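Local coordinates for TOXN (Pectobacterium atrosepticum, PDB 2XDB), which cleaves RNA as the endoribonuclease toxin of a type III toxin-antitoxin system in antiviral defence and is bound by its antitoxin RNA, ToxI, at residues L86-P91 and G146-S151; E12-F17 and S151-K156; A49-P54 and G82-K87. All coordinates share one frame; numbering follows the deposited sequence.

Contact 1: residues L86-P91 and G146-S151; sequences LKFMIP and GTCNFS. With nucleotides of chain B.
Lys-87 and Cys-148 tie the backbones together by one nearly straight hydrogen bond, Cys-148 N to Lys-87 O (3.0 Å, 165° at the hydrogen), where the short 3-10 turn breaking strand 80-91 meets the loop that leads into helix 150-156. This joins the antiparallel sheet of ToxN, whose family belongs to the SH3 clan, to its last helix, in a buried contact beside the ToxI RNA. The Cys-148 sulfur sits beside the backbone of Phe-88, SG 3.6 Å from Phe-88 CA, and meets the Phe-88 ring at its edge, a Cys sulfur-aromatic contact. That ring lies between a base and an aliphatic chain: U2 of the RNA (chain B) covers one face, with its N3 3.3 Å above the plane and over the centre, while Lys-87 CG lies over the opposite face. Farther along the lysine, NZ reaches to 3.0 Å from the phosphate oxygen OP1 of U3 of chain B and is also hydrogen-bonded to Asn-85. Met-89 crosses the Phe-150 side chain at about a right angle. Its chain is extended beyond CG, which sets CE over one ring face in a CH-pi contact (4.0 Å to the centroid), with SD placed obliquely. The Cys-148 carbonyl oxygen lies over the other face. Asn-149 caps the helix through OD1, bonded to Leu-152 N. Two residues earlier, Thr-147 OG1 donates to Cys-148 O at 2.9 Å, approaching from above the carbonyl plane rather than on a lone pair.

Contact 2: residues E12-F17 and S151-K156; sequences EYLKEF and SLLEEK
Tyr-13 OH donates a hydrogen bond to the backbone oxygen Lys-156 O (2.9 Å) and ties together segments 12-17 and 151-156 of two helices, which cross at 130° with their axes 10.0 Å apart at closest approach. The acceptor lies in the plane of the tyrosine ring, at its edge, but the hydroxyl comes in from above the carbonyl plane, 44° out of it. Tyr-13 CG is anti to the backbone N (chi1 168°), which carries the ring forward to the last turn of helix 150-156; Phe-160 meets the same ring. Toward the buried side the contact is aliphatic: Leu-153 CD2 rests 4.2 Å from Leu-14 CB, and both leucines continue onto Val-21 and Ile-90. Leu-152 CD1 touches the backbone oxygen and CB of Phe-17. Lys-15, turned from the partner helix, packs on an adenine base of the RNA. Phe-17 offers one ring face to Lys-156, whose chain crosses it at about a right angle. CG makes a CH-pi contact 3.6 Å from the centroid, and bends at chi2 and chi3 fold the lysine back until CE lies 3.7 Å from Phe-17 CE1.

Contact 3: residues A49-P54 and G82-K87; sequences APLTSP and GLINLK. With nucleotides of chain B.
Leu-51 and Ile-84 lie side by side and point the same way, as do Thr-52 and Leu-83 on the other face of the sheet, so the two antiparallel strands present matched pairs on both faces. In the non-hydrogen-bonded pair Leu-51 and Ile-84, the branch CD2 of Leu-51 meets CG1 of Ile-84 at 3.6 Å. The other branch of the isoleucine, CG2, is anti to the backbone N and turns to Ala-49 CB (3.5 Å), which also receives the methyl CD2 of Leu-86. Helix 125-140 packs against this apolar face, with Ile-128 on Ile-84. On the opposite face, Thr-52 CG2 touches Leu-83 CD1 at 3.4 Å; the threonine hydroxyl, anti to the backbone N, bonds to Lys-55 instead, and the residue packs on an RNA phosphate. Reciprocal backbone bonds join this hydrogen-bonded pair, Thr-52 N to Leu-83 O (3.0 Å) and Leu-83 N to Thr-52 O (3.1 Å). Pro-50 and Asn-85 cross obliquely, Pro-50 CG against Asn-85 CB at 3.8 Å, while Asn-85 N donates to Pro-50 O (2.8 Å, 167° at the hydrogen), arriving nearly along the C=O axis. Asn-85 is the centre of an inverse gamma turn. Its OD1 is the acceptor for Lys-87 NZ, the donor tilted 24° from the amide carbonyl plane, and so probably helps, as a second-shell group, to position the lysine ammonium beside U3 of chain B. Gly-82 adds a CA-H...O contact to Thr-52 O. The pairing is that of two interior neighbouring antiparallel strands of the ToxN sheet, apolar toward the helix on one face and bordering bound RNA on the other.

Contacts 1 and 3 are buried and share strand 80-91, which pairs with strand 45-52 in contact 3 and, past its break, receives the loop before helix 150-156 in contact 1. They meet where Phe-88 and Met-89 touch Pro-50 and Ala-49. Contact 2, farther out and only partly buried, uses the same helix 150-156 and joins contact 1 through Ile-90 and Pro-91 against Leu-14 and Leu-153; it does not touch contact 3. Chemistry follows place: paired backbone bonds in the sheet, sulfur and aromatic groups at the strand break, and one hydroxyl bond with leucine and lysine packing between two helices. All three border the RNA.

Contact 1: residues L86-P91 and G146-S151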
loop_
_atom_site.group_PDB
_atom_site.type_symbol
_atom_site.label_atom_id
_atom_site.label_comp_id
_atom_site.label_asym_id
_atom_site.label_seq_id
_atom_site.Cartn_x
_atom_site.Cartn_y
_atom_site.Cartn_z
ATOM N N LEU A 86 1.195 -5.086 -2.083
ATOM C CA LEU A 86 1.985 -4.488 -3.142
ATOM C C LEU A 86 1.326 -4.546 -4.531
ATOM O O LEU A 86 1.487 -3.625 -5.330
ATOM C CB LEU A 86 3.373 -5.136 -3.184
ATOM C CG LEU A 86 4.184 -4.929 -1.916
ATOM C CD1 LEU A 86 5.452 -5.734 -1.982
ATOM C CD2 LEU A 86 4.485 -3.445 -1.698
ATOM N N LYS A 87 0.601 -5.617 -4.830
ATOM C CA LYS A 87 0.069 -5.776 -6.184
ATOM C C LYS A 87 -1.013 -4.768 -6.518
ATOM O O LYS A 87 -1.410 -4.636 -7.668
ATOM C CB LYS A 87 -0.421 -7.203 -6.440
ATOM C CG LYS A 87 -1.458 -7.730 -5.499
ATOM C CD LYS A 87 -1.842 -9.136 -5.950
ATOM C CE LYS A 87 -3.109 -9.646 -5.296
ATOM N NZ LYS A 87 -2.926 -9.726 -3.820
ATOM N N PHE A 88 -1.482 -4.043 -5.509
ATOM C CA PHE A 88 -2.422 -2.957 -5.752
ATOM C C PHE A 88 -1.880 -1.602 -5.346
ATOM O O PHE A 88 -2.650 -0.720 -5.008
ATOM C CB PHE A 88 -3.731 -3.203 -5.024
ATOM C CG PHE A 88 -4.343 -4.512 -5.349
ATOM C CD1 PHE A 88 -4.724 -5.383 -4.345
ATOM C CD2 PHE A 88 -4.519 -4.891 -6.665
ATOM C CE1 PHE A 88 -5.284 -6.604 -4.651
ATOM C CE2 PHE A 88 -5.082 -6.116 -6.975
ATOM C CZ PHE A 88 -5.458 -6.973 -5.966
ATOM N N MET A 89 -0.564 -1.437 -5.367
ATOM C CA MET A 89 0.029 -0.122 -5.159
ATOM C C MET A 89 -0.334 0.789 -6.331
ATOM O O MET A 89 -0.654 0.305 -7.420
ATOM C CB MET A 89 1.541 -0.234 -5.048
ATOM C CG MET A 89 2.204 -0.724 -6.315
ATOM S SD MET A 89 3.977 -0.884 -6.088
ATOM C CE MET A 89 4.459 -1.397 -7.735
ATOM N N ILE A 90 -0.283 2.101 -6.108
ATOM C CA ILE A 90 -0.729 3.055 -7.117
ATOM C C ILE A 90 0.145 4.303 -7.173
ATOM O O ILE A 90 0.698 4.731 -6.165
ATOM C CB ILE A 90 -2.179 3.474 -6.861
ATOM C CG1 ILE A 90 -2.330 4.126 -5.486
ATOM C CG2 ILE A 90 -3.115 2.277 -6.955
ATOM C CD1 ILE A 90 -3.767 4.551 -5.212
ATOM N N PRO A 91 0.302 4.882 -8.366
ATOM C CA PRO A 91 1.092 6.110 -8.406
ATOM C C PRO A 91 0.245 7.208 -7.785
ATOM O O PRO A 91 -0.973 7.152 -7.922
ATOM C CB PRO A 91 1.267 6.352 -9.896
ATOM C CG PRO A 91 0.056 5.723 -10.520
ATOM C CD PRO A 91 -0.295 4.548 -9.669
ATOM N N GLY A 146 -2.998 -9.974 -12.548
ATOM C CA GLY A 146 -3.799 -9.811 -11.353
ATOM C C GLY A 146 -3.296 -8.678 -10.486
ATOM O O GLY A 146 -3.631 -8.598 -9.303
ATOM N N THR A 147 -2.486 -7.803 -11.069
ATOM C CA THR A 147 -2.083 -6.590 -10.375
ATOM C C THR A 147 -2.682 -5.358 -11.043
ATOM O O THR A 147 -3.204 -5.442 -12.151
ATOM C CB THR A 147 -0.556 -6.451 -10.350
ATOM O OG1 THR A 147 -0.096 -5.825 -11.559
ATOM C CG2 THR A 147 0.078 -7.807 -10.195
ATOM N N CYS A 148 -2.610 -4.215 -10.370
ATOM C CA CYS A 148 -2.997 -2.966 -11.012
ATOM C C CYS A 148 -2.174 -2.830 -12.271
ATOM O O CYS A 148 -0.993 -3.185 -12.294
ATOM C CB CYS A 148 -2.735 -1.749 -10.117
ATOM S SG CYS A 148 -3.857 -1.543 -8.717
ATOM N N ASN A 149 -2.802 -2.304 -13.314
ATOM C CA ASN A 149 -2.117 -2.046 -14.561
ATOM C C ASN A 149 -1.224 -0.814 -14.404
ATOM O O ASN A 149 -1.631 0.312 -14.706
ATOM C CB ASN A 149 -3.140 -1.849 -15.674
ATOM C CG ASN A 149 -2.504 -1.687 -17.029
ATOM O OD1 ASN A 149 -1.293 -1.443 -17.158
ATOM N ND2 ASN A 149 -3.321 -1.810 -18.064
ATOM N N PHE A 150 -0.003 -1.031 -13.927
ATOM C CA PHE A 150 0.885 0.086 -13.611
ATOM C C PHE A 150 1.154 1.041 -14.779
ATOM O O PHE A 150 1.218 2.249 -14.578
ATOM C CB PHE A 150 2.197 -0.410 -13.028
ATOM C CG PHE A 150 2.037 -1.284 -11.824
ATOM C CD1 PHE A 150 1.358 -0.826 -10.706
ATOM C CD2 PHE A 150 2.598 -2.559 -11.797
ATOM C CE1 PHE A 150 1.213 -1.634 -9.578
ATOM C CE2 PHE A 150 2.459 -3.371 -10.679
ATOM C CZ PHE A 150 1.764 -2.905 -9.564
ATOM N N SER A 151 1.318 0.519 -15.991
ATOM C CA SER A 151 1.566 1.388 -17.149
ATOM C C SER A 151 0.372 2.299 -17.445
ATOM O O SER A 151 0.544 3.487 -17.752
ATOM C CB SER A 151 1.886 0.574 -18.401
ATOM O OG SER A 151 2.933 -0.354 -18.182
ATOM P P U B 2 -9.039 -9.380 -0.265
ATOM O OP1 U B 2 -9.043 -10.798 0.140
ATOM O OP2 U B 2 -7.970 -8.479 0.229
ATOM O "O5'" U B 2 -9.116 -9.325 -1.843
ATOM C "C5'" U B 2 -10.042 -10.104 -2.581
ATOM C "C4'" U B 2 -9.932 -9.790 -4.050
ATOM O "O4'" U B 2 -10.374 -8.433 -4.313
ATOM C "C3'" U B 2 -8.525 -9.839 -4.613
ATOM O "O3'" U B 2 -8.127 -11.156 -4.920
ATOM C "C2'" U B 2 -8.631 -8.951 -5.835
ATOM O "O2'" U B 2 -9.276 -9.667 -6.871
ATOM C "C1'" U B 2 -9.592 -7.869 -5.347
ATOM N N1 U B 2 -8.943 -6.649 -4.815
ATOM C C2 U B 2 -8.549 -5.675 -5.700
ATOM O O2 U B 2 -8.692 -5.794 -6.896
ATOM N N3 U B 2 -7.970 -4.566 -5.143
ATOM C C4 U B 2 -7.759 -4.327 -3.802
ATOM O O4 U B 2 -7.234 -3.274 -3.436
ATOM C C5 U B 2 -8.202 -5.379 -2.947
ATOM C C6 U B 2 -8.766 -6.470 -3.469
ATOM P P U B 3 -6.601 -11.484 -5.236
ATOM O OP1 U B 3 -5.791 -10.534 -4.437
ATOM O OP2 U B 3 -6.464 -11.491 -6.711
ATOM O "O5'" U B 3 -6.485 -12.932 -4.604
ATOM C "C5'" U B 3 -6.362 -13.029 -3.194
ATOM C "C4'" U B 3 -7.115 -14.211 -2.646
ATOM O "O4'" U B 3 -8.538 -13.938 -2.626
ATOM C "C3'" U B 3 -7.000 -15.489 -3.449
ATOM O "O3'" U B 3 -5.786 -16.163 -3.190
ATOM C "C2'" U B 3 -8.236 -16.258 -3.006
ATOM O "O2'" U B 3 -8.027 -16.828 -1.725
ATOM C "C1'" U B 3 -9.255 -15.133 -2.850
ATOM N N1 U B 3 -10.110 -14.949 -4.036
ATOM C C2 U B 3 -11.276 -14.234 -3.854
ATOM O O2 U B 3 -11.609 -13.762 -2.779
ATOM N N3 U B 3 -12.041 -14.085 -4.978
ATOM C C4 U B 3 -11.764 -14.571 -6.236
ATOM O O4 U B 3 -12.563 -14.347 -7.144
ATOM C C5 U B 3 -10.537 -15.306 -6.343
ATOM C C6 U B 3 -9.770 -15.466 -5.263
#

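Contact 2: residues E12-F17 and S151-K156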
loop_
_atom_site.group_PDB
_atom_site.type_symbol
_atom_site.label_atom_id
_atom_site.label_comp_id
_atom_site.label_asym_id
_atom_site.label_seq_id
_atom_site.Cartn_x
_atom_site.Cartn_y
_atom_site.Cartn_z
ATOM N N GLU A 12 -11.321 7.319 -6.871
ATOM C CA GLU A 12 -12.411 7.103 -7.808
ATOM C C GLU A 12 -11.922 7.355 -9.230
ATOM O O GLU A 12 -12.281 6.640 -10.164
ATOM C CB GLU A 12 -13.623 7.983 -7.478
ATOM C CG GLU A 12 -14.221 7.758 -6.082
ATOM C CD GLU A 12 -14.626 6.307 -5.815
ATOM O OE1 GLU A 12 -14.478 5.852 -4.657
ATOM O OE2 GLU A 12 -15.092 5.623 -6.756
ATOM N N TYR A 13 -11.087 8.367 -9.402
ATOM C CA TYR A 13 -10.604 8.677 -10.738
ATOM C C TYR A 13 -9.766 7.512 -11.275
ATOM O O TYR A 13 -10.083 6.951 -12.320
ATOM C CB TYR A 13 -9.861 10.012 -10.746
ATOM C CG TYR A 13 -9.076 10.287 -11.998
ATOM C CD1 TYR A 13 -9.718 10.544 -13.197
ATOM C CD2 TYR A 13 -7.683 10.305 -11.977
ATOM C CE1 TYR A 13 -9.000 10.806 -14.347
ATOM C CE2 TYR A 13 -6.959 10.562 -13.114
ATOM C CZ TYR A 13 -7.627 10.812 -14.298
ATOM O OH TYR A 13 -6.912 11.071 -15.438
ATOM N N LEU A 14 -8.732 7.110 -10.544
ATOM C CA LEU A 14 -7.951 5.950 -10.974
ATOM C C LEU A 14 -8.850 4.706 -11.169
ATOM O O LEU A 14 -8.647 3.920 -12.100
ATOM C CB LEU A 14 -6.801 5.648 -10.001
ATOM C CG LEU A 14 -5.774 6.740 -9.688
ATOM C CD1 LEU A 14 -4.758 6.245 -8.648
ATOM C CD2 LEU A 14 -5.056 7.219 -10.950
ATOM N N LYS A 15 -9.843 4.526 -10.300
ATOM C CA LYS A 15 -10.757 3.385 -10.452
ATOM C C LYS A 15 -11.438 3.353 -11.822
ATOM O O LYS A 15 -11.810 2.291 -12.304
ATOM C CB LYS A 15 -11.809 3.349 -9.344
ATOM C CG LYS A 15 -11.422 2.508 -8.148
ATOM C CD LYS A 15 -12.357 2.763 -6.973
ATOM C CE LYS A 15 -12.051 1.833 -5.803
ATOM N NZ LYS A 15 -12.115 0.400 -6.210
ATOM N N GLU A 16 -11.594 4.511 -12.457
ATOM C CA GLU A 16 -12.143 4.536 -13.807
ATOM C C GLU A 16 -11.316 3.687 -14.759
ATOM O O GLU A 16 -11.861 3.059 -15.660
ATOM C CB GLU A 16 -12.206 5.956 -14.354
ATOM C CG GLU A 16 -13.180 6.862 -13.655
ATOM C CD GLU A 16 -13.140 8.267 -14.216
ATOM O OE1 GLU A 16 -12.805 8.426 -15.412
ATOM O OE2 GLU A 16 -13.440 9.215 -13.458
ATOM N N PHE A 17 -10.000 3.672 -14.556
ATOM C CA PHE A 17 -9.075 3.045 -15.503
ATOM C C PHE A 17 -8.695 1.630 -15.123
ATOM O O PHE A 17 -8.399 0.809 -15.986
ATOM C CB PHE A 17 -7.816 3.887 -15.632
ATOM C CG PHE A 17 -8.079 5.261 -16.117
ATOM C CD1 PHE A 17 -8.225 5.510 -17.466
ATOM C CD2 PHE A 17 -8.205 6.305 -15.227
ATOM C CE1 PHE A 17 -8.477 6.783 -17.921
ATOM C CE2 PHE A 17 -8.462 7.585 -15.674
ATOM C CZ PHE A 17 -8.595 7.823 -17.020
ATOM N N SER A 151 1.318 0.519 -15.991
ATOM C CA SER A 151 1.566 1.388 -17.149
ATOM C C SER A 151 0.372 2.299 -17.445
ATOM O O SER A 151 0.544 3.487 -17.752
ATOM C CB SER A 151 1.886 0.574 -18.401
ATOM O OG SER A 151 2.933 -0.354 -18.182
ATOM N N LEU A 152 -0.834 1.737 -17.366
ATOM C CA LEU A 152 -2.044 2.487 -17.663
ATOM C C LEU A 152 -2.232 3.585 -16.611
ATOM O O LEU A 152 -2.438 4.752 -16.958
ATOM C CB LEU A 152 -3.262 1.555 -17.686
ATOM C CG LEU A 152 -4.388 1.836 -18.695
ATOM C CD1 LEU A 152 -5.770 1.463 -18.152
ATOM C CD2 LEU A 152 -4.372 3.275 -19.108
ATOM N N LEU A 153 -2.155 3.207 -15.331
ATOM C CA LEU A 153 -2.253 4.171 -14.248
ATOM C C LEU A 153 -1.184 5.238 -14.431
ATOM O O LEU A 153 -1.452 6.435 -14.308
ATOM C CB LEU A 153 -2.082 3.504 -12.882
ATOM C CG LEU A 153 -3.197 2.572 -12.420
ATOM C CD1 LEU A 153 -3.021 2.158 -10.952
ATOM C CD2 LEU A 153 -4.533 3.241 -12.607
ATOM N N GLU A 154 0.038 4.813 -14.730
ATOM C CA GLU A 154 1.103 5.786 -14.884
ATOM C C GLU A 154 0.800 6.725 -16.021
ATOM O O GLU A 154 1.278 7.848 -16.034
ATOM C CB GLU A 154 2.446 5.108 -15.113
ATOM C CG GLU A 154 3.031 4.563 -13.854
ATOM C CD GLU A 154 4.241 3.725 -14.112
ATOM O OE1 GLU A 154 4.546 2.879 -13.248
ATOM O OE2 GLU A 154 4.879 3.911 -15.174
ATOM N N GLU A 155 0.006 6.250 -16.978
ATOM C CA GLU A 155 -0.322 7.014 -18.171
ATOM C C GLU A 155 -1.388 8.070 -17.913
ATOM O O GLU A 155 -1.298 9.150 -18.467
ATOM C CB GLU A 155 -0.767 6.083 -19.306
ATOM C CG GLU A 155 -1.194 6.794 -20.600
ATOM C CD GLU A 155 -0.040 7.050 -21.579
ATOM O OE1 GLU A 155 1.140 6.883 -21.196
ATOM O OE2 GLU A 155 -0.315 7.432 -22.738
ATOM N N LYS A 156 -2.388 7.779 -17.076
ATOM C CA LYS A 156 -3.492 8.732 -16.868
ATOM C C LYS A 156 -3.445 9.553 -15.573
ATOM O O LYS A 156 -4.087 10.597 -15.479
ATOM C CB LYS A 156 -4.865 8.041 -16.932
ATOM C CG LYS A 156 -5.057 7.045 -18.050
ATOM C CD LYS A 156 -4.786 7.650 -19.405
ATOM C CE LYS A 156 -5.870 8.610 -19.831
ATOM N NZ LYS A 156 -5.947 8.657 -21.327
#

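Contact 3: residues A49-P54 and G82-K87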
loop_
_atom_site.group_PDB
_atom_site.type_symbol
_atom_site.label_atom_id
_atom_site.label_comp_id
_atom_site.label_asym_id
_atom_site.label_seq_id
_atom_site.Cartn_x
_atom_site.Cartn_y
_atom_site.Cartn_z
ATOM N N ALA A 49 1.352 1.792 -1.220
ATOM C CA ALA A 49 0.706 0.481 -1.213
ATOM C C ALA A 49 -0.309 0.379 -0.083
ATOM O O ALA A 49 -0.079 0.891 1.008
ATOM C CB ALA A 49 1.739 -0.603 -1.063
ATOM N N PRO A 50 -1.436 -0.301 -0.333
ATOM C CA PRO A 50 -2.461 -0.374 0.704
ATOM C C PRO A 50 -2.103 -1.410 1.751
ATOM O O PRO A 50 -1.551 -2.457 1.406
ATOM C CB PRO A 50 -3.699 -0.825 -0.073
ATOM C CG PRO A 50 -3.138 -1.658 -1.182
ATOM C CD PRO A 50 -1.830 -1.018 -1.557
ATOM N N LEU A 51 -2.400 -1.110 3.013
ATOM C CA LEU A 51 -2.320 -2.095 4.075
ATOM C C LEU A 51 -3.693 -2.757 4.195
ATOM O O LEU A 51 -4.714 -2.121 3.930
ATOM C CB LEU A 51 -1.980 -1.414 5.389
ATOM C CG LEU A 51 -0.628 -0.736 5.549
ATOM C CD1 LEU A 51 -0.629 0.118 6.804
ATOM C CD2 LEU A 51 0.410 -1.804 5.658
ATOM N N THR A 52 -3.715 -4.029 4.585
ATOM C CA THR A 52 -4.965 -4.755 4.793
ATOM C C THR A 52 -4.894 -5.637 6.040
ATOM O O THR A 52 -3.825 -6.125 6.417
ATOM C CB THR A 52 -5.372 -5.616 3.561
ATOM O OG1 THR A 52 -6.516 -6.409 3.890
ATOM C CG2 THR A 52 -4.266 -6.547 3.163
ATOM N N SER A 53 -6.038 -5.829 6.683
ATOM C CA SER A 53 -6.089 -6.621 7.901
ATOM C C SER A 53 -6.013 -8.105 7.552
ATOM O O SER A 53 -6.237 -8.482 6.405
ATOM C CB SER A 53 -7.356 -6.288 8.703
ATOM O OG SER A 53 -8.530 -6.322 7.899
ATOM N N PRO A 54 -5.689 -8.953 8.540
ATOM C CA PRO A 54 -5.556 -10.396 8.307
ATOM C C PRO A 54 -6.806 -11.017 7.718
ATOM O O PRO A 54 -7.919 -10.701 8.138
ATOM C CB PRO A 54 -5.324 -10.959 9.708
ATOM C CG PRO A 54 -4.675 -9.841 10.445
ATOM C CD PRO A 54 -5.340 -8.586 9.923
ATOM N N GLY A 82 -1.386 -8.247 9.574
ATOM C CA GLY A 82 -1.880 -8.029 8.229
ATOM C C GLY A 82 -0.736 -7.982 7.234
ATOM O O GLY A 82 0.329 -8.540 7.492
ATOM N N LEU A 83 -0.946 -7.327 6.096
ATOM C CA LEU A 83 0.061 -7.328 5.048
ATOM C C LEU A 83 -0.044 -6.113 4.169
ATOM O O LEU A 83 -1.097 -5.501 4.092
ATOM C CB LEU A 83 -0.033 -8.596 4.197
ATOM C CG LEU A 83 -1.274 -8.856 3.345
ATOM C CD1 LEU A 83 -1.293 -7.950 2.130
ATOM C CD2 LEU A 83 -1.273 -10.313 2.914
ATOM N N ILE A 84 1.066 -5.762 3.523
ATOM C CA ILE A 84 1.092 -4.690 2.544
ATOM C C ILE A 84 0.734 -5.309 1.201
ATOM O O ILE A 84 1.404 -6.232 0.745
ATOM C CB ILE A 84 2.486 -4.083 2.435
ATOM C CG1 ILE A 84 2.955 -3.538 3.777
ATOM C CG2 ILE A 84 2.504 -2.981 1.404
ATOM C CD1 ILE A 84 4.388 -2.992 3.730
ATOM N N ASN A 85 -0.332 -4.831 0.571
ATOM C CA ASN A 85 -0.757 -5.419 -0.693
ATOM C C ASN A 85 -0.076 -4.758 -1.892
ATOM O O ASN A 85 -0.681 -3.965 -2.619
ATOM C CB ASN A 85 -2.267 -5.367 -0.822
ATOM C CG ASN A 85 -2.865 -6.717 -1.129
ATOM O OD1 ASN A 85 -2.228 -7.569 -1.749
ATOM N ND2 ASN A 85 -4.098 -6.924 -0.693
ATOM N N LEU A 86 1.195 -5.086 -2.083
ATOM C CA LEU A 86 1.985 -4.488 -3.142
ATOM C C LEU A 86 1.326 -4.546 -4.531
ATOM O O LEU A 86 1.487 -3.625 -5.330
ATOM C CB LEU A 86 3.373 -5.136 -3.184
ATOM C CG LEU A 86 4.184 -4.929 -1.916
ATOM C CD1 LEU A 86 5.452 -5.734 -1.982
ATOM C CD2 LEU A 86 4.485 -3.445 -1.698
ATOM N N LYS A 87 0.601 -5.617 -4.830
ATOM C CA LYS A 87 0.069 -5.776 -6.184
ATOM C C LYS A 87 -1.013 -4.768 -6.518
ATOM O O LYS A 87 -1.410 -4.636 -7.668
ATOM C CB LYS A 87 -0.421 -7.203 -6.440
ATOM C CG LYS A 87 -1.458 -7.730 -5.499
ATOM C CD LYS A 87 -1.842 -9.136 -5.950
ATOM C CE LYS A 87 -3.109 -9.646 -5.296
ATOM N NZ LYS A 87 -2.926 -9.726 -3.820
ATOM P P U B 3 -6.601 -11.484 -5.236
ATOM O OP1 U B 3 -5.791 -10.534 -4.437
ATOM O OP2 U B 3 -6.464 -11.491 -6.711
ATOM O "O5'" U B 3 -6.485 -12.932 -4.604
ATOM C "C5'" U B 3 -6.362 -13.029 -3.194
ATOM C "C4'" U B 3 -7.115 -14.211 -2.646
ATOM O "O4'" U B 3 -8.538 -13.938 -2.626
ATOM C "C3'" U B 3 -7.000 -15.489 -3.449
ATOM O "O3'" U B 3 -5.786 -16.163 -3.190
ATOM C "C2'" U B 3 -8.236 -16.258 -3.006
ATOM O "O2'" U B 3 -8.027 -16.828 -1.725
ATOM C "C1'" U B 3 -9.255 -15.133 -2.850
ATOM N N1 U B 3 -10.110 -14.949 -4.036
ATOM C C2 U B 3 -11.276 -14.234 -3.854
ATOM O O2 U B 3 -11.609 -13.762 -2.779
ATOM N N3 U B 3 -12.041 -14.085 -4.978
ATOM C C4 U B 3 -11.764 -14.571 -6.236
ATOM O O4 U B 3 -12.563 -14.347 -7.144
ATOM C C5 U B 3 -10.537 -15.306 -6.343
ATOM C C6 U B 3 -9.770 -15.466 -5.263
#